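Local coordinates for protein phosphatase (PDB 1NF2) that probably removes phosphate groups from its substrates with the aid of magnesium, as many haloacid dehalogenase-like hydrolases do, at residues A[6-9]-A[10-14]; A[217-220]-A[221-224]. All blocks are in the same frame, centred on the assembly; numbering follows the deposited sequence.

Contact 1 (A[6-9]-A[10-14]); sequences VFDL and DGTLL. With MG (magnesium ion), chain F.
Leu9 and Leu14 meet where strand 4-8 turns into a short helical turn. CD1 of Leu14 lies against CB and CG of Leu9, with Leu9 CB 3.8 Å from Leu14 CD1. The carbonyl of Leu9 takes two backbone bonds from opposite faces of its plane. Leu14 N is 2.9 Å from Leu9 O and its bond is nearly straight, at 170°. Thr12 N gives the more bent bond. Leu13 N bonds to the carbonyl of Asp8, and Leu13 CB lies 3.6 Å from Asp8 O. CG of Asp8 stands anti to the backbone N (chi1 -176°). This carries Asp8 OD1 to the magnesium ion, at 2.5 Å. Asp10, through its backbone O, and Asp214 are further ligands; the Asp10 carboxylate pairs with Arg43. OD2 of Asp8 receives a weak bond from Leu9 N and a salt bridge from Lys191. Thr12 sits beside Asp8, with OG1 3.5 Å from Asp8 CB and a weak bond from OG1 to Asp10 O. Its CG2 packs on Asp8 O. An alanine here removes both OG1 and CG2, which would probably leave a gap beside the Asp8 backbone and one less hold on the Asp10 carbonyl. The sequence DLDGT matches the first motif (DxDxT) of HAD-family enzymes, which places metal ligands at a strand end. Strand 4-8 runs between strands 36-40 and 209-213. Leu9 and Leu13 touch Phe39, and Thr12 touches Phe212.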
loop_
_atom_site.group_PDB
_atom_site.type_symbol
_atom_site.label_atom_id
_atom_site.label_comp_id
_atom_site.label_asym_id
_atom_site.label_seq_id
_atom_site.Cartn_x
_atom_site.Cartn_y
_atom_site.Cartn_z
ATOM N N VAL A 6 -4.633 -6.215 -11.990
ATOM C CA VAL A 6 -4.156 -5.616 -10.744
ATOM C C VAL A 6 -2.730 -5.076 -10.880
ATOM O O VAL A 6 -1.824 -5.785 -11.305
ATOM C CB VAL A 6 -4.219 -6.651 -9.599
ATOM C CG1 VAL A 6 -3.828 -5.990 -8.272
ATOM C CG2 VAL A 6 -5.639 -7.230 -9.513
ATOM N N PHE A 7 -2.534 -3.821 -10.498
ATOM C CA PHE A 7 -1.227 -3.185 -10.622
ATOM C C PHE A 7 -0.710 -2.550 -9.333
ATOM O O PHE A 7 -1.412 -1.761 -8.698
ATOM C CB PHE A 7 -1.282 -2.052 -11.660
ATOM C CG PHE A 7 -1.838 -2.450 -12.995
ATOM C CD1 PHE A 7 -1.033 -3.074 -13.945
ATOM C CD2 PHE A 7 -3.161 -2.160 -13.323
ATOM C CE1 PHE A 7 -1.537 -3.402 -15.212
ATOM C CE2 PHE A 7 -3.676 -2.485 -14.589
ATOM C CZ PHE A 7 -2.860 -3.106 -15.532
ATOM N N ASP A 8 0.517 -2.875 -8.947
ATOM C CA ASP A 8 1.103 -2.220 -7.784
ATOM C C ASP A 8 1.519 -0.887 -8.414
ATOM O O ASP A 8 1.657 -0.801 -9.642
ATOM C CB ASP A 8 2.341 -2.980 -7.291
ATOM C CG ASP A 8 2.939 -2.386 -6.011
ATOM O OD1 ASP A 8 3.917 -2.963 -5.483
ATOM O OD2 ASP A 8 2.443 -1.349 -5.528
ATOM N N LEU A 9 1.692 0.152 -7.602
ATOM C CA LEU A 9 2.095 1.460 -8.119
ATOM C C LEU A 9 3.616 1.592 -8.143
ATOM O O LEU A 9 4.236 1.433 -9.196
ATOM C CB LEU A 9 1.479 2.579 -7.273
ATOM C CG LEU A 9 0.305 3.354 -7.880
ATOM C CD1 LEU A 9 -0.639 2.414 -8.592
ATOM C CD2 LEU A 9 -0.425 4.112 -6.790
ATOM N N ASP A 10 4.214 1.873 -6.985
ATOM C CA ASP A 10 5.665 2.019 -6.883
ATOM C C ASP A 10 6.398 0.811 -7.461
ATOM O O ASP A 10 5.959 -0.331 -7.296
ATOM C CB ASP A 10 6.072 2.228 -5.416
ATOM C CG ASP A 10 5.655 3.593 -4.881
ATOM O OD1 ASP A 10 6.395 4.575 -5.097
ATOM O OD2 ASP A 10 4.577 3.689 -4.262
ATOM N N GLY A 11 7.508 1.079 -8.151
ATOM C CA GLY A 11 8.311 0.030 -8.757
ATOM C C GLY A 11 7.610 -0.808 -9.815
ATOM O O GLY A 11 8.197 -1.757 -10.338
ATOM N N THR A 12 6.377 -0.439 -10.158
ATOM C CA THR A 12 5.575 -1.199 -11.116
ATOM C C THR A 12 4.944 -0.322 -12.205
ATOM O O THR A 12 5.508 -0.181 -13.291
ATOM C CB THR A 12 4.483 -1.969 -10.341
ATOM O OG1 THR A 12 5.119 -2.766 -9.332
ATOM C CG2 THR A 12 3.667 -2.870 -11.269
ATOM N N LEU A 13 3.783 0.260 -11.924
ATOM C CA LEU A 13 3.129 1.134 -12.896
ATOM C C LEU A 13 3.801 2.515 -12.880
ATOM O O LEU A 13 3.824 3.209 -13.894
ATOM C CB LEU A 13 1.639 1.302 -12.577
ATOM C CG LEU A 13 0.618 1.307 -13.726
ATOM C CD1 LEU A 13 -0.611 2.090 -13.280
ATOM C CD2 LEU A 13 1.203 1.933 -14.984
ATOM N N LEU A 14 4.331 2.916 -11.724
ATOM C CA LEU A 14 5.016 4.202 -11.602
ATOM C C LEU A 14 6.500 4.008 -11.853
ATOM O O LEU A 14 7.085 3.027 -11.393
ATOM C CB LEU A 14 4.838 4.792 -10.200
ATOM C CG LEU A 14 3.424 5.090 -9.704
ATOM C CD1 LEU A 14 3.493 5.596 -8.268
ATOM C CD2 LEU A 14 2.759 6.110 -10.610
HETATM MG MG MG F . 6.031 -1.701 -5.061
#

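Contact 2 (A[217-220]-A[221-224]); sequences NDLF and MFEE
The carbonyl oxygen of Asp218 receives two backbone N-H groups from the next turn. Met221 N is the stronger donor, 2.7 Å from Asp218 O. This bond is bent, with an angle of 134° at the hydrogen, and the donor stands above the carbonyl plane. Phe222 N reaches Asp218 O weakly and also gives a weak bond to Leu219 O. Bonds from residue i+3 to i thus share the turn with a weak i+4 bond, and the helix here is weakly bonded. Glu224 N continues the pattern, bonding to Met221 O at 2.9 Å. The side chains follow the same carbonyls. Met221 CB lies 3.3 Å from Asp218 O, and Phe222 CB is equally near Leu219 O. Leu219 and Phe222 meet on one side of the turn. The branch CD1 of Leu219 comes to CD1 of the Phe222 ring, at 4.1 Å. CG of Leu219 is anti to the backbone N (chi1 -159°), and this lets its CD1 branch reach the ring. Glu223 folds back at chi2 (-56°), and its CG lies 3.6 Å from Phe220 O. The Phe220 ring turns an edge to Asn217 O, which lies in the ring plane. Asp218 is the last aspartate of the GDxxxD motif of HAD enzymes. Its OD1 accepts N-H bonds from Asp214 and Asn215, and its OD2 pairs with Lys191. Helix 216-222 is the crossover of the beta-alpha-beta unit between strands 209-213 and 227-230. Leu219 and Phe222 pack on helix 236-241. Met221 leans on Leu195 of helix 191-202, and Glu224 forms a salt bridge to Arg199 of that helix.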
loop_
_atom_site.group_PDB
_atom_site.type_symbol
_atom_site.label_atom_id
_atom_site.label_comp_id
_atom_site.label_asym_id
_atom_site.label_seq_id
_atom_site.Cartn_x
_atom_site.Cartn_y
_atom_site.Cartn_z
ATOM N N ASN A 217 5.701 -7.431 -0.636
ATOM C CA ASN A 217 4.309 -7.077 -0.374
ATOM C C ASN A 217 3.353 -7.586 -1.464
ATOM O O ASN A 217 2.222 -7.975 -1.169
ATOM C CB ASN A 217 4.158 -5.555 -0.293
ATOM C CG ASN A 217 4.635 -4.977 1.036
ATOM O OD1 ASN A 217 4.781 -3.758 1.169
ATOM N ND2 ASN A 217 4.863 -5.840 2.021
ATOM N N ASP A 218 3.807 -7.559 -2.718
ATOM C CA ASP A 218 2.993 -7.983 -3.864
ATOM C C ASP A 218 2.948 -9.499 -4.019
ATOM O O ASP A 218 2.010 -10.050 -4.585
ATOM C CB ASP A 218 3.539 -7.361 -5.157
ATOM C CG ASP A 218 3.488 -5.848 -5.146
ATOM O OD1 ASP A 218 4.355 -5.223 -5.804
ATOM O OD2 ASP A 218 2.585 -5.284 -4.490
ATOM N N LEU A 219 3.980 -10.161 -3.518
ATOM C CA LEU A 219 4.075 -11.611 -3.572
ATOM C C LEU A 219 2.783 -12.243 -3.022
ATOM O O LEU A 219 2.342 -13.305 -3.479
ATOM C CB LEU A 219 5.287 -12.040 -2.747
ATOM C CG LEU A 219 5.960 -13.393 -2.943
ATOM C CD1 LEU A 219 6.333 -13.596 -4.402
ATOM C CD2 LEU A 219 7.207 -13.435 -2.059
ATOM N N PHE A 220 2.174 -11.581 -2.044
ATOM C CA PHE A 220 0.937 -12.068 -1.445
ATOM C C PHE A 220 -0.209 -12.082 -2.464
ATOM O O PHE A 220 -1.083 -12.945 -2.397
ATOM C CB PHE A 220 0.546 -11.191 -0.245
ATOM C CG PHE A 220 1.418 -11.389 0.975
ATOM C CD1 PHE A 220 1.224 -12.480 1.817
ATOM C CD2 PHE A 220 2.424 -10.474 1.286
ATOM C CE1 PHE A 220 2.020 -12.657 2.962
ATOM C CE2 PHE A 220 3.222 -10.638 2.419
ATOM C CZ PHE A 220 3.021 -11.733 3.263
ATOM N N MET A 221 -0.214 -11.126 -3.395
ATOM C CA MET A 221 -1.267 -11.052 -4.411
ATOM C C MET A 221 -1.154 -12.168 -5.449
ATOM O O MET A 221 -2.155 -12.608 -6.013
ATOM C CB MET A 221 -1.242 -9.694 -5.125
ATOM C CG MET A 221 -1.663 -8.516 -4.233
ATOM S SD MET A 221 -1.998 -6.968 -5.108
ATOM C CE MET A 221 -3.523 -6.809 -4.810
ATOM N N PHE A 222 0.073 -12.614 -5.695
ATOM C CA PHE A 222 0.330 -13.670 -6.661
ATOM C C PHE A 222 -0.500 -14.921 -6.427
ATOM O O PHE A 222 -0.966 -15.556 -7.380
ATOM C CB PHE A 222 1.808 -14.056 -6.644
ATOM C CG PHE A 222 2.675 -13.202 -7.522
ATOM C CD1 PHE A 222 3.991 -13.560 -7.764
ATOM C CD2 PHE A 222 2.177 -12.053 -8.115
ATOM C CE1 PHE A 222 4.799 -12.791 -8.582
ATOM C CE2 PHE A 222 2.977 -11.277 -8.936
ATOM C CZ PHE A 222 4.292 -11.649 -9.169
ATOM N N GLU A 223 -0.674 -15.272 -5.156
ATOM C CA GLU A 223 -1.426 -16.462 -4.779
ATOM C C GLU A 223 -2.894 -16.346 -5.155
ATOM O O GLU A 223 -3.601 -17.348 -5.248
ATOM C CB GLU A 223 -1.302 -16.703 -3.272
ATOM C CG GLU A 223 0.069 -16.357 -2.693
ATOM C CD GLU A 223 1.214 -17.088 -3.376
ATOM O OE1 GLU A 223 2.382 -16.809 -3.028
ATOM O OE2 GLU A 223 0.955 -17.940 -4.254
ATOM N N GLU A 224 -3.348 -15.120 -5.376
ATOM C CA GLU A 224 -4.737 -14.865 -5.736
ATOM C C GLU A 224 -4.965 -14.561 -7.224
ATOM O O GLU A 224 -6.049 -14.116 -7.605
ATOM C CB GLU A 224 -5.260 -13.690 -4.914
ATOM C CG GLU A 224 -5.102 -13.860 -3.410
ATOM C CD GLU A 224 -5.763 -15.128 -2.902
ATOM O OE1 GLU A 224 -6.930 -15.372 -3.264
ATOM O OE2 GLU A 224 -5.118 -15.875 -2.138
#

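In the fold
Contact 1 and contact 2 lie far apart in sequence, but their centres are about 13 Å apart and they touch. Val6 CG1 meets Met221 CE at 3.6 Å, which joins the strand to the helix through one apolar contact. Nearer the metal, the OD1 atoms of Asp8 and Asp218 come together, modelled so close that the separation is doubtful. Lys191 forms salt bridges to both aspartates, through OD2 of each. The Asp218 side chain is about 4 Å from the magnesium ion at its nearest atom and is not bound to it. A sulfate, probably from the crystallisation liquor, lies about 3 Å from the Asp8 side chain, consistent with a phosphate pocket.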